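Local coordinates for protein N-acetylneuraminic acid (Sialic acid) synthetase (Leptospira borgpetersenii serovar Hardjo-bovis, PDB 6NCS) that binds manganese and probably acts as an N-acylneuraminate synthase, making sialic acid or its 9-phosphate, at residues A[195-198]-A[199-203]; A[182-186]-A[187-191]; A[125-128]-A[129-132]; A[89-92]-A[93-96]; A[237-240]-A[241-245]. All coordinates share one frame; numbering follows the deposited sequence. Where two conformers were deposited one is given.

Contact 1 (A[195-198]-A[199-203]); sequences QTLK and SKYEF. With FMT (formic acid), chain F.
L197 and Y201 meet because both place CG anti to the carbonyl carbon, L197 with chi1 -67° and Y201 with chi1 -63°. The two side chains then run obliquely past each other. Methyl CD2 of L197 arrives at the edge of the Y201 ring, in its plane, 4.0 Å from Y201 CE2. One face of the same ring is taken by K200, whose CG lies 3.8 Å above the plane and over the centre. The L197 carbonyl holds the backbone that carries the ring. Y201 N donates to L197 O at 2.9 Å. K200 N also comes to L197 O, but that bond is weak, as is its bond to T196 O. Two residues before Y201, S199 N donates to Q195 O at 2.9 Å. S199 OG lies so close to a formic acid, probably from the crystallisation liquor, that their bond is doubtful. The Y201 hydroxyl is hydrogen-bonded to E160 of helix 156-168, and L197 also packs on L271 of the second subunit. Y201 is the first residue to leave helical backbone angles, which makes this the C-terminal end of helix 193-200 in a beta-alpha-beta unit of the TIM barrel.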
loop_
_atom_site.group_PDB
_atom_site.type_symbol
_atom_site.label_atom_id
_atom_site.label_comp_id
_atom_site.label_asym_id
_atom_site.label_seq_id
_atom_site.Cartn_x
_atom_site.Cartn_y
_atom_site.Cartn_z
ATOM N N GLN A 195 -1.590 -4.968 -7.140
ATOM C CA GLN A 195 -0.990 -4.102 -8.147
ATOM C C GLN A 195 -0.700 -4.863 -9.434
ATOM O O GLN A 195 -0.803 -4.295 -10.527
ATOM C CB GLN A 195 0.290 -3.462 -7.609
ATOM C CG GLN A 195 0.044 -2.271 -6.741
ATOM C CD GLN A 195 -0.610 -1.133 -7.491
ATOM O OE1 GLN A 195 -0.374 -0.944 -8.689
ATOM N NE2 GLN A 195 -1.445 -0.372 -6.793
ATOM N N THR A 196 -0.298 -6.130 -9.323
ATOM C CA THR A 196 -0.123 -6.964 -10.506
ATOM C C THR A 196 -1.404 -7.013 -11.322
ATOM O O THR A 196 -1.381 -6.874 -12.550
ATOM C CB THR A 196 0.305 -8.370 -10.088
ATOM O OG1 THR A 196 1.576 -8.295 -9.437
ATOM C CG2 THR A 196 0.415 -9.294 -11.298
ATOM N N LEU A 197 -2.539 -7.196 -10.645
ATOM C CA LEU A 197 -3.820 -7.230 -11.342
ATOM C C LEU A 197 -4.196 -5.855 -11.886
ATOM O O LEU A 197 -4.732 -5.754 -12.995
ATOM C CB LEU A 197 -4.916 -7.751 -10.409
ATOM C CG LEU A 197 -4.811 -9.217 -9.974
ATOM C CD1 LEU A 197 -5.843 -9.483 -8.899
ATOM C CD2 LEU A 197 -5.041 -10.140 -11.175
ATOM N N LYS A 198 -3.938 -4.786 -11.119
ATOM C CA LYS A 198 -4.272 -3.444 -11.598
ATOM C C LYS A 198 -3.454 -3.069 -12.821
ATOM O O LYS A 198 -3.927 -2.306 -13.671
ATOM C CB LYS A 198 -4.054 -2.400 -10.494
ATOM C CG LYS A 198 -5.120 -2.424 -9.411
ATOM C CD LYS A 198 -4.833 -1.414 -8.303
ATOM C CE LYS A 198 -5.519 -0.084 -8.579
ATOM N NZ LYS A 198 -5.654 0.748 -7.346
ATOM N N SER A 199 -2.228 -3.581 -12.922
ATOM C CA SER A 199 -1.423 -3.341 -14.109
ATOM C C SER A 199 -1.892 -4.180 -15.288
ATOM O O SER A 199 -1.719 -3.771 -16.439
ATOM C CB SER A 199 0.049 -3.630 -13.816
ATOM O OG SER A 199 0.768 -3.812 -15.021
ATOM N N LYS A 200 -2.494 -5.338 -15.026
ATOM C CA LYS A 200 -2.869 -6.261 -16.085
ATOM C C LYS A 200 -4.229 -5.941 -16.681
ATOM O O LYS A 200 -4.435 -6.157 -17.880
ATOM C CB LYS A 200 -2.872 -7.699 -15.549
ATOM C CG LYS A 200 -3.079 -8.771 -16.599
ATOM C CD LYS A 200 -2.795 -10.155 -16.029
ATOM C CE LYS A 200 -2.747 -11.201 -17.130
ATOM N NZ LYS A 200 -2.357 -12.537 -16.602
ATOM N N TYR A 201 -5.143 -5.412 -15.873
ATOM C CA TYR A 201 -6.543 -5.236 -16.239
ATOM C C TYR A 201 -6.981 -3.794 -16.017
ATOM O O TYR A 201 -6.393 -3.061 -15.220
ATOM C CB TYR A 201 -7.427 -6.173 -15.418
ATOM C CG TYR A 201 -7.144 -7.633 -15.678
ATOM C CD1 TYR A 201 -7.436 -8.197 -16.909
ATOM C CD2 TYR A 201 -6.606 -8.447 -14.688
ATOM C CE1 TYR A 201 -7.193 -9.537 -17.161
ATOM C CE2 TYR A 201 -6.368 -9.790 -14.920
ATOM C CZ TYR A 201 -6.665 -10.329 -16.161
ATOM O OH TYR A 201 -6.420 -11.659 -16.413
ATOM N N GLU A 202 -8.051 -3.399 -16.713
ATOM C CA GLU A 202 -8.551 -2.028 -16.674
ATOM C C GLU A 202 -9.732 -1.840 -15.727
ATOM O O GLU A 202 -10.070 -0.695 -15.411
ATOM C CB GLU A 202 -8.953 -1.563 -18.085
ATOM N N PHE A 203 -10.351 -2.917 -15.257
ATOM C CA PHE A 203 -11.513 -2.845 -14.380
ATOM C C PHE A 203 -11.068 -2.768 -12.923
ATOM O O PHE A 203 -9.890 -2.989 -12.604
ATOM C CB PHE A 203 -12.426 -4.052 -14.632
ATOM C CG PHE A 203 -11.694 -5.370 -14.730
ATOM C CD1 PHE A 203 -11.216 -6.000 -13.590
ATOM C CD2 PHE A 203 -11.475 -5.967 -15.963
ATOM C CE1 PHE A 203 -10.530 -7.218 -13.679
ATOM C CE2 PHE A 203 -10.795 -7.179 -16.062
ATOM C CZ PHE A 203 -10.328 -7.806 -14.923
HETATM C C FMT F . 0.591 -6.400 -17.507
HETATM O O1 FMT F . 0.584 -7.628 -17.419
HETATM O O2 FMT F . 0.992 -5.645 -16.620
#

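Contact 2 (A[182-186]-A[187-191]); sequences YPMNE and IDANL
M184 lays its thioether end over A189. SD is 3.8 Å from A189 CA, and the methyl CE is 3.9 Å from A189 CB. The side chain leaves with CG anti to the backbone N (chi1 -171°) and bends at its last torsion, chi3 68°, which brings CE over the alanine methyl. N185 and D188 form the polar side of the turn. Their side chains lie side by side and point the same way, with the amide and carboxylate planes 35° apart. Water joins D188 to the backbone of N185. It accepts from N185 N and donates to D188 OD2, at 2.6 Å from each of these atoms. A second water donates to D188 OD2, but its approach to N185 ND2 is too short to trust. The same OD2 is hydrogen-bonded to S276 of the second subunit, so this oxygen has several partners to hold it in place.

Two backbone bonds close the bend. D188 N donates to N185 O at 3.0 Å, and A189 N donates to E186 O at 3.1 Å. E186 reaches outward to a salt bridge with R261 of the second subunit. M184 faces inward, its side chain about 4 Å from that of the manganese ligand H210, and the two residues also share a backbone hydrogen bond. These are successive i to i+3 turns in the loop between strand 173-178 and helix 193-200, a beta-alpha loop of the TIM barrel that runs beside the metal site and along the dimer interface.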
loop_
_atom_site.group_PDB
_atom_site.type_symbol
_atom_site.label_atom_id
_atom_site.label_comp_id
_atom_site.label_asym_id
_atom_site.label_seq_id
_atom_site.Cartn_x
_atom_site.Cartn_y
_atom_site.Cartn_z
ATOM N N TYR A 182 -7.652 -20.710 5.488
ATOM C CA TYR A 182 -8.575 -20.507 6.607
ATOM C C TYR A 182 -7.963 -20.974 7.920
ATOM O O TYR A 182 -7.798 -22.194 8.125
ATOM C CB TYR A 182 -9.896 -21.221 6.328
ATOM C CG TYR A 182 -10.613 -20.656 5.118
ATOM C CD1 TYR A 182 -10.330 -21.119 3.835
ATOM C CD2 TYR A 182 -11.554 -19.644 5.253
ATOM C CE1 TYR A 182 -10.970 -20.593 2.724
ATOM C CE2 TYR A 182 -12.203 -19.114 4.147
ATOM C CZ TYR A 182 -11.902 -19.590 2.887
ATOM O OH TYR A 182 -12.543 -19.065 1.787
ATOM N N PRO A 183 -7.586 -20.055 8.824
ATOM C CA PRO A 183 -7.564 -18.614 8.552
ATOM C C PRO A 183 -6.315 -18.225 7.771
ATOM O O PRO A 183 -5.336 -18.975 7.759
ATOM C CB PRO A 183 -7.555 -17.994 9.952
ATOM C CG PRO A 183 -6.886 -19.013 10.802
ATOM C CD PRO A 183 -7.228 -20.362 10.224
ATOM N N MET A 184 -6.340 -17.063 7.132
ATOM C CA MET A 184 -5.223 -16.646 6.295
ATOM C C MET A 184 -4.162 -15.984 7.165
ATOM O O MET A 184 -4.452 -15.033 7.899
ATOM C CB MET A 184 -5.690 -15.698 5.195
ATOM C CG MET A 184 -4.603 -15.410 4.174
ATOM S SD MET A 184 -4.880 -13.877 3.299
ATOM C CE MET A 184 -4.608 -12.733 4.661
ATOM N N ASN A 185 -2.938 -16.494 7.091
ATOM C CA ASN A 185 -1.830 -15.933 7.846
ATOM C C ASN A 185 -1.214 -14.754 7.092
ATOM O O ASN A 185 -1.349 -14.628 5.877
ATOM C CB ASN A 185 -0.781 -17.007 8.114
ATOM C CG ASN A 185 -1.362 -18.226 8.817
ATOM O OD1 ASN A 185 -2.086 -18.100 9.808
ATOM N ND2 ASN A 185 -1.060 -19.411 8.298
ATOM N N GLU A 186 -0.522 -13.888 7.842
ATOM C CA GLU A 186 0.064 -12.671 7.273
ATOM C C GLU A 186 0.933 -12.967 6.058
ATOM O O GLU A 186 0.832 -12.295 5.025
ATOM C CB GLU A 186 0.915 -11.947 8.325
ATOM C CG GLU A 186 0.155 -11.078 9.285
ATOM C CD GLU A 186 1.069 -10.343 10.254
ATOM O OE1 GLU A 186 2.308 -10.523 10.199
ATOM O OE2 GLU A 186 0.544 -9.577 11.081
ATOM N N ILE A 187 1.818 -13.959 6.171
ATOM C CA ILE A 187 2.781 -14.194 5.103
ATOM C C ILE A 187 2.139 -14.760 3.850
ATOM O O ILE A 187 2.815 -14.863 2.822
ATOM C CB ILE A 187 3.923 -15.132 5.544
ATOM C CG1 ILE A 187 3.402 -16.545 5.804
ATOM C CG2 ILE A 187 4.640 -14.568 6.767
ATOM C CD1 ILE A 187 4.511 -17.556 6.022
ATOM N N ASP A 188 0.854 -15.116 3.899
ATOM C CA ASP A 188 0.152 -15.638 2.736
ATOM C C ASP A 188 -0.674 -14.588 2.004
ATOM O O ASP A 188 -1.268 -14.909 0.977
ATOM C CB ASP A 188 -0.769 -16.792 3.147
ATOM C CG ASP A 188 -0.017 -18.080 3.401
ATOM O OD1 ASP A 188 1.077 -18.259 2.823
ATOM O OD2 ASP A 188 -0.527 -18.916 4.178
ATOM N N ALA A 189 -0.706 -13.339 2.493
ATOM C CA ALA A 189 -1.622 -12.344 1.947
ATOM C C ALA A 189 -1.304 -11.998 0.497
ATOM O O ALA A 189 -2.219 -11.733 -0.298
ATOM C CB ALA A 189 -1.594 -11.082 2.808
ATOM N N ASN A 190 -0.017 -11.964 0.141
ATOM C CA ASN A 190 0.429 -11.610 -1.210
ATOM C C ASN A 190 -0.284 -10.360 -1.730
ATOM O O ASN A 190 -0.818 -10.329 -2.843
ATOM C CB ASN A 190 0.229 -12.789 -2.168
ATOM C CG ASN A 190 0.968 -12.604 -3.477
ATOM O OD1 ASN A 190 1.867 -11.779 -3.567
ATOM N ND2 ASN A 190 0.587 -13.371 -4.498
ATOM N N LEU A 191 -0.311 -9.311 -0.899
ATOM C CA LEU A 191 -1.071 -8.121 -1.272
ATOM C C LEU A 191 -0.523 -7.436 -2.522
ATOM O O LEU A 191 -1.264 -6.698 -3.179
ATOM C CB LEU A 191 -1.117 -7.119 -0.110
ATOM C CG LEU A 191 -1.866 -7.586 1.144
ATOM C CD1 LEU A 191 -2.072 -6.393 2.100
ATOM C CD2 LEU A 191 -3.217 -8.231 0.811
HETATM O O HOH W 1 -2.736 -18.631 5.567
HETATM O O HOH W 2 0.585 -20.078 6.630
#

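Contact 3 (A[125-128]-A[129-132]); sequences KIAS and CDIC
I126 and D130 cross at about a right angle. The branch methyl CG2 of I126 lies against D130 CB at 3.8 Å. I126 has this methyl anti to its own backbone N, and the side chain also packs on L136 and L137 of helix 134-143. D130 turns its carboxylate back toward the start of the turn. A water accepts from A127 N at 2.9 Å and donates to D130 OD2 at 2.7 Å, so the acid is tied through it to the end of the strand. The other oxygen, OD1, makes a salt bridge with R288 of the second subunit and a hydrogen bond with N133. These partners hold the carboxylate at both oxygens.

On another side of the turn, C129 has SG between its backbone N and carbonyl carbon (chi1 67°). From there the sulfur meets A127 CB at 4.0 Å. I131 brings CG2 to 3.3 Å from S128 O, the carbonyl that also accepts from I131 N. That bond is 3.0 Å long. The one before it runs from D130 N to A127 O.

A bound citrate, probably from the crystallisation liquor, lies about 3 Å from the side chain of A127. The side chain of S128 is about 7 Å from the manganese ion. The chain here leaves strand 123-126 in consecutive i to i+3 turns, forming a beta-alpha loop on the C-terminal side of the TIM-barrel strands, where barrel enzymes place their active sites.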
loop_
_atom_site.group_PDB
_atom_site.type_symbol
_atom_site.label_atom_id
_atom_site.label_comp_id
_atom_site.label_asym_id
_atom_site.label_seq_id
_atom_site.Cartn_x
_atom_site.Cartn_y
_atom_site.Cartn_z
ATOM N N LYS A 125 -21.954 -11.809 -6.550
ATOM C CA LYS A 125 -20.619 -12.242 -6.163
ATOM C C LYS A 125 -20.431 -13.690 -6.589
ATOM O O LYS A 125 -21.336 -14.505 -6.415
ATOM C CB LYS A 125 -20.426 -12.127 -4.646
ATOM C CG LYS A 125 -19.138 -12.737 -4.129
ATOM C CD LYS A 125 -17.948 -11.893 -4.493
ATOM C CE LYS A 125 -16.648 -12.651 -4.241
ATOM N NZ LYS A 125 -16.450 -12.977 -2.800
ATOM N N ILE A 126 -19.260 -14.015 -7.142
ATOM C CA ILE A 126 -18.907 -15.396 -7.454
ATOM C C ILE A 126 -17.726 -15.778 -6.577
ATOM O O ILE A 126 -16.686 -15.100 -6.594
ATOM C CB ILE A 126 -18.572 -15.599 -8.938
ATOM C CG1 ILE A 126 -19.766 -15.230 -9.818
ATOM C CG2 ILE A 126 -18.158 -17.048 -9.188
ATOM C CD1 ILE A 126 -20.974 -16.113 -9.618
ATOM N N ALA A 127 -17.886 -16.870 -5.826
ATOM C CA ALA A 127 -16.913 -17.305 -4.838
ATOM C C ALA A 127 -15.628 -17.790 -5.499
ATOM O O ALA A 127 -15.618 -18.201 -6.658
ATOM C CB ALA A 127 -17.507 -18.424 -3.982
ATOM N N SER A 128 -14.530 -17.756 -4.725
ATOM C CA SER A 128 -13.238 -18.189 -5.256
ATOM C C SER A 128 -13.302 -19.616 -5.773
ATOM O O SER A 128 -12.755 -19.922 -6.838
ATOM C CB SER A 128 -12.150 -18.076 -4.189
ATOM O OG SER A 128 -11.914 -16.719 -3.832
ATOM N N CYS A 129 -13.968 -20.503 -5.032
ATOM C CA CYS A 129 -14.050 -21.902 -5.429
ATOM C C CYS A 129 -14.764 -22.102 -6.758
ATOM O O CYS A 129 -14.712 -23.211 -7.303
ATOM C CB CYS A 129 -14.768 -22.706 -4.345
ATOM S SG CYS A 129 -16.524 -22.259 -4.168
ATOM N N ASP A 130 -15.434 -21.075 -7.287
ATOM C CA ASP A 130 -16.156 -21.191 -8.544
ATOM C C ASP A 130 -15.453 -20.466 -9.683
ATOM O O ASP A 130 -16.058 -20.213 -10.726
ATOM C CB ASP A 130 -17.587 -20.686 -8.371
ATOM C CG ASP A 130 -18.444 -21.699 -7.661
ATOM O OD1 ASP A 130 -18.180 -22.903 -7.880
ATOM O OD2 ASP A 130 -19.342 -21.316 -6.877
ATOM N N ILE A 131 -14.171 -20.140 -9.516
ATOM C CA ILE A 131 -13.468 -19.461 -10.596
ATOM C C ILE A 131 -13.243 -20.378 -11.790
ATOM O O ILE A 131 -12.928 -19.893 -12.881
ATOM C CB ILE A 131 -12.152 -18.855 -10.061
ATOM C CG1 ILE A 131 -11.576 -17.864 -11.080
ATOM C CG2 ILE A 131 -11.160 -19.960 -9.701
ATOM C CD1 ILE A 131 -10.644 -16.842 -10.497
ATOM N N CYS A 132 -13.432 -21.689 -11.620
ATOM C CA CYS A 132 -13.397 -22.640 -12.718
ATOM C C CYS A 132 -14.759 -23.269 -12.965
ATOM O O CYS A 132 -14.845 -24.291 -13.653
ATOM C CB CYS A 132 -12.362 -23.733 -12.446
ATOM S SG CYS A 132 -10.698 -23.086 -12.213
HETATM O O HOH W 3 -20.027 -18.751 -6.457
#

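Contact 4 (A[89-92]-A[93-96]); sequences FLLL and KERS
L92 O is gripped twice by S96. The hydroxyl OG donates to it at 2.9 Å, and the backbone N of S96 donates at 3.0 Å. The two donors come from opposite faces of the carbonyl plane. S96 can do this because OG sits anti to its carbonyl carbon (chi1 -64°), which folds the hydroxyl back toward the preceding turn. The buried hydroxyl is thereby given an acceptor inside its own helix. Three more i to i+4 bonds carry the helix through this region. The shortest is from K93 N to F89 O at 2.8 Å. E94 N to L90 O and R95 N to L91 O are both 3.0 Å.

On the exposed side, L91 and E94 lie side by side and point the same way, though this holds for one of two E94 conformers and is doubtful. The charged ends of the neighbouring residues lead away from the turn. R95 bends at chi2 and chi3 to form a salt bridge with D48 of helix 40-52, and K93 NZ is hydrogen-bonded to Q97.

F89 and L92 are buried. Both pack on strands 57-62 and 102-107, and L92 also touches helix 40-52. The chemistry is that of an amphipathic barrel helix: F89, L92 and S96 face the strands, the exposed side mixes leucines with E94, and the buried hydroxyl is satisfied by a backbone carbonyl.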
loop_
_atom_site.group_PDB
_atom_site.type_symbol
_atom_site.label_atom_id
_atom_site.label_comp_id
_atom_site.label_asym_id
_atom_site.label_seq_id
_atom_site.Cartn_x
_atom_site.Cartn_y
_atom_site.Cartn_z
ATOM N N PHE A 89 -34.651 -14.088 1.410
ATOM C CA PHE A 89 -33.827 -13.092 0.734
ATOM C C PHE A 89 -34.633 -11.843 0.401
ATOM O O PHE A 89 -34.089 -10.731 0.416
ATOM C CB PHE A 89 -33.209 -13.699 -0.524
ATOM C CG PHE A 89 -32.056 -14.647 -0.244
ATOM C CD1 PHE A 89 -31.003 -14.263 0.582
ATOM C CD2 PHE A 89 -32.030 -15.917 -0.801
ATOM C CE1 PHE A 89 -29.939 -15.129 0.836
ATOM C CE2 PHE A 89 -30.969 -16.784 -0.548
ATOM C CZ PHE A 89 -29.927 -16.387 0.269
ATOM N N LEU A 90 -35.930 -12.000 0.119
ATOM C CA LEU A 90 -36.780 -10.833 -0.104
ATOM C C LEU A 90 -36.904 -9.982 1.154
ATOM O O LEU A 90 -36.853 -8.749 1.081
ATOM C CB LEU A 90 -38.166 -11.261 -0.580
ATOM C CG LEU A 90 -38.359 -11.545 -2.069
ATOM C CD1 LEU A 90 -39.740 -12.108 -2.316
ATOM C CD2 LEU A 90 -38.131 -10.274 -2.895
ATOM N N LEU A 91 -37.080 -10.622 2.314
ATOM C CA LEU A 91 -37.128 -9.884 3.574
ATOM C C LEU A 91 -35.792 -9.217 3.885
ATOM O O LEU A 91 -35.759 -8.089 4.385
ATOM C CB LEU A 91 -37.522 -10.821 4.710
ATOM C CG LEU A 91 -38.956 -11.338 4.653
ATOM C CD1 LEU A 91 -39.173 -12.432 5.688
ATOM C CD2 LEU A 91 -39.900 -10.172 4.876
ATOM N N LEU A 92 -34.680 -9.904 3.610
ATOM C CA LEU A 92 -33.366 -9.307 3.836
ATOM C C LEU A 92 -33.103 -8.148 2.879
ATOM O O LEU A 92 -32.548 -7.119 3.281
ATOM C CB LEU A 92 -32.272 -10.362 3.698
ATOM C CG LEU A 92 -32.350 -11.504 4.722
ATOM C CD1 LEU A 92 -31.280 -12.556 4.416
ATOM C CD2 LEU A 92 -32.195 -10.981 6.143
ATOM N N LYS A 93 -33.494 -8.292 1.612
ATOM C CA LYS A 93 -33.345 -7.184 0.674
ATOM C C LYS A 93 -34.181 -5.980 1.105
ATOM O O LYS A 93 -33.737 -4.828 0.992
ATOM C CB LYS A 93 -33.731 -7.644 -0.733
ATOM C CG LYS A 93 -33.507 -6.610 -1.826
ATOM C CD LYS A 93 -33.599 -7.266 -3.201
ATOM C CE LYS A 93 -33.519 -6.244 -4.332
ATOM N NZ LYS A 93 -34.753 -5.431 -4.444
ATOM N N GLU A 94 -35.385 -6.232 1.622
ATOM C CA GLU A 94 -36.260 -5.140 2.037
ATOM C C GLU A 94 -35.680 -4.394 3.232
ATOM O O GLU A 94 -35.679 -3.156 3.259
ATOM C CB GLU A 94 -37.652 -5.683 2.364
ATOM C CG GLU A 94 -38.480 -4.787 3.284
ATOM C CD GLU A 94 -39.806 -5.420 3.692
ATOM O OE1 GLU A 94 -40.817 -5.199 2.992
ATOM O OE2 GLU A 94 -39.833 -6.145 4.710
ATOM N N ARG A 95 -35.184 -5.126 4.228
ATOM C CA ARG A 95 -34.557 -4.476 5.377
ATOM C C ARG A 95 -33.325 -3.693 4.953
ATOM O O ARG A 95 -33.067 -2.595 5.465
ATOM C CB ARG A 95 -34.181 -5.508 6.442
ATOM C CG ARG A 95 -33.378 -4.925 7.614
ATOM C CD ARG A 95 -34.231 -4.021 8.498
ATOM N NE ARG A 95 -35.300 -4.784 9.119
ATOM C CZ ARG A 95 -35.178 -5.451 10.261
ATOM N NH1 ARG A 95 -34.033 -5.430 10.926
ATOM N NH2 ARG A 95 -36.206 -6.139 10.743
ATOM N N SER A 96 -32.554 -4.240 4.009
ATOM C CA SER A 96 -31.370 -3.537 3.523
ATOM C C SER A 96 -31.749 -2.214 2.863
ATOM O O SER A 96 -31.114 -1.181 3.106
ATOM C CB SER A 96 -30.593 -4.430 2.557
ATOM O OG SER A 96 -30.102 -5.588 3.224
#

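Contact 5 (A[237-240]-A[241-245]); sequences TLQG and IDWEI
Q239 lays its side-chain amide over one face of the W243 indole. NE2 stands 3.3 Å above the ring plane, over its centre. OE1 lies 3.2 Å from W243 CZ2. The amide and the ring are tilted 47° apart, so this is no flat stack. The two side chains run side by side and point the same way. Nearer the backbone, Q239 CA makes a CH-pi contact with the five-membered ring, 4.0 Å from its centroid. The opposite face of the indole has E244 CB above it, offset toward the rim. G240 O sits at the edge, in the ring plane, 3.1 Å from W243 CD1.

The indole is set there by its first torsion. CG lies between the backbone N and the carbonyl carbon (chi1 67°), which brings the ring back against Q239, with G240 O at its edge. The backbone beneath is a type II beta turn from G240 to W243, within the beta-alpha loop that follows strand 227-231 of the TIM barrel. W243 N closes it with a weak bond to G240 O at 3.0 Å. On the amide side, Q239 NE2 is also hydrogen-bonded to R236 O, which helps to fix the rotation of the amide.

At the tip of the turn, I241 O accepts from N35 ND2. D242 leads away from 237-240 at its CB. Its side chain is about 4 Å from that of the manganese ligand H231 and about 6 Å from the ion.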
loop_
_atom_site.group_PDB
_atom_site.type_symbol
_atom_site.label_atom_id
_atom_site.label_comp_id
_atom_site.label_asym_id
_atom_site.label_seq_id
_atom_site.Cartn_x
_atom_site.Cartn_y
_atom_site.Cartn_z
ATOM N N THR A 237 -18.932 -14.426 20.062
ATOM C CA THR A 237 -19.205 -15.357 21.155
ATOM C C THR A 237 -20.322 -16.334 20.825
ATOM O O THR A 237 -20.433 -17.370 21.490
ATOM C CB THR A 237 -19.556 -14.610 22.447
ATOM O OG1 THR A 237 -20.857 -14.024 22.333
ATOM C CG2 THR A 237 -18.535 -13.524 22.736
ATOM N N LEU A 238 -21.154 -16.034 19.827
ATOM C CA LEU A 238 -22.153 -17.000 19.388
ATOM C C LEU A 238 -21.517 -18.197 18.692
ATOM O O LEU A 238 -22.176 -19.228 18.539
ATOM C CB LEU A 238 -23.160 -16.330 18.452
ATOM C CG LEU A 238 -23.935 -15.142 19.026
ATOM C CD1 LEU A 238 -24.773 -14.442 17.952
ATOM C CD2 LEU A 238 -24.803 -15.609 20.167
ATOM N N GLN A 239 -20.264 -18.072 18.248
ATOM C CA GLN A 239 -19.536 -19.162 17.594
ATOM C C GLN A 239 -20.256 -19.670 16.346
ATOM O O GLN A 239 -20.278 -20.870 16.070
ATOM C CB GLN A 239 -19.269 -20.310 18.574
ATOM C CG GLN A 239 -18.543 -19.867 19.814
ATOM C CD GLN A 239 -17.073 -19.587 19.569
ATOM O OE1 GLN A 239 -16.269 -20.513 19.442
ATOM N NE2 GLN A 239 -16.709 -18.307 19.513
ATOM N N GLY A 240 -20.849 -18.750 15.584
ATOM C CA GLY A 240 -21.465 -19.104 14.322
ATOM C C GLY A 240 -20.425 -19.436 13.269
ATOM O O GLY A 240 -19.223 -19.273 13.470
ATOM N N ILE A 241 -20.906 -19.906 12.113
ATOM C CA ILE A 241 -20.002 -20.332 11.050
ATOM C C ILE A 241 -19.084 -19.182 10.650
ATOM O O ILE A 241 -19.530 -18.040 10.464
ATOM C CB ILE A 241 -20.800 -20.860 9.849
ATOM C CG1 ILE A 241 -21.565 -22.135 10.222
ATOM C CG2 ILE A 241 -19.874 -21.130 8.669
ATOM C CD1 ILE A 241 -22.497 -22.610 9.109
ATOM N N ASP A 242 -17.784 -19.488 10.529
ATOM C CA ASP A 242 -16.733 -18.542 10.145
ATOM C C ASP A 242 -16.503 -17.450 11.176
ATOM O O ASP A 242 -15.980 -16.381 10.828
ATOM C CB ASP A 242 -17.014 -17.885 8.789
ATOM C CG ASP A 242 -16.976 -18.870 7.646
ATOM O OD1 ASP A 242 -16.142 -19.798 7.693
ATOM O OD2 ASP A 242 -17.783 -18.714 6.704
ATOM N N TRP A 243 -16.876 -17.686 12.439
ATOM C CA TRP A 243 -16.731 -16.642 13.449
ATOM C C TRP A 243 -15.275 -16.222 13.615
ATOM O O TRP A 243 -14.993 -15.050 13.888
ATOM C CB TRP A 243 -17.307 -17.105 14.793
ATOM C CG TRP A 243 -16.537 -18.227 15.448
ATOM C CD1 TRP A 243 -16.788 -19.562 15.334
ATOM C CD2 TRP A 243 -15.391 -18.105 16.310
ATOM N NE1 TRP A 243 -15.875 -20.278 16.069
ATOM C CE2 TRP A 243 -15.006 -19.409 16.675
ATOM C CE3 TRP A 243 -14.655 -17.021 16.800
ATOM C CZ2 TRP A 243 -13.916 -19.662 17.519
ATOM C CZ3 TRP A 243 -13.567 -17.276 17.642
ATOM C CH2 TRP A 243 -13.214 -18.585 17.989
ATOM N N GLU A 244 -14.333 -17.159 13.446
ATOM C CA GLU A 244 -12.938 -16.858 13.759
ATOM C C GLU A 244 -12.355 -15.811 12.817
ATOM O O GLU A 244 -11.477 -15.037 13.219
ATOM C CB GLU A 244 -12.091 -18.133 13.716
ATOM N N ILE A 245 -12.829 -15.754 11.573
ATOM C CA ILE A 245 -12.325 -14.770 10.616
ATOM C C ILE A 245 -13.288 -13.603 10.428
ATOM O O ILE A 245 -13.121 -12.817 9.487
ATOM C CB ILE A 245 -11.994 -15.415 9.261
ATOM C CG1 ILE A 245 -13.243 -16.032 8.624
ATOM C CG2 ILE A 245 -10.887 -16.450 9.411
ATOM C CD1 ILE A 245 -13.083 -16.283 7.139
#

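In the fold
All five are local contacts within one TIM barrel. Their chain order is 4, 3, 2, 1, 5. Contact 4 lies on helix 86-98 and contact 1 at the end of helix 193-200, on opposite sides of the chain's centre, with their own centres 34 Å apart. Contacts 3, 2 and 5 lie in loops after strands 123-126, 173-178 and 227-231, and come close to the manganese site. Contacts 2 and 5 touch where P183 CB packs on I245 CG2 at 3.7 Å. Contacts 2 and 1 adjoin in sequence. Contacts 1, 2 and 3 meet the second subunit, so two of the three loops near the metal border the dimer partner; contact 5 does not.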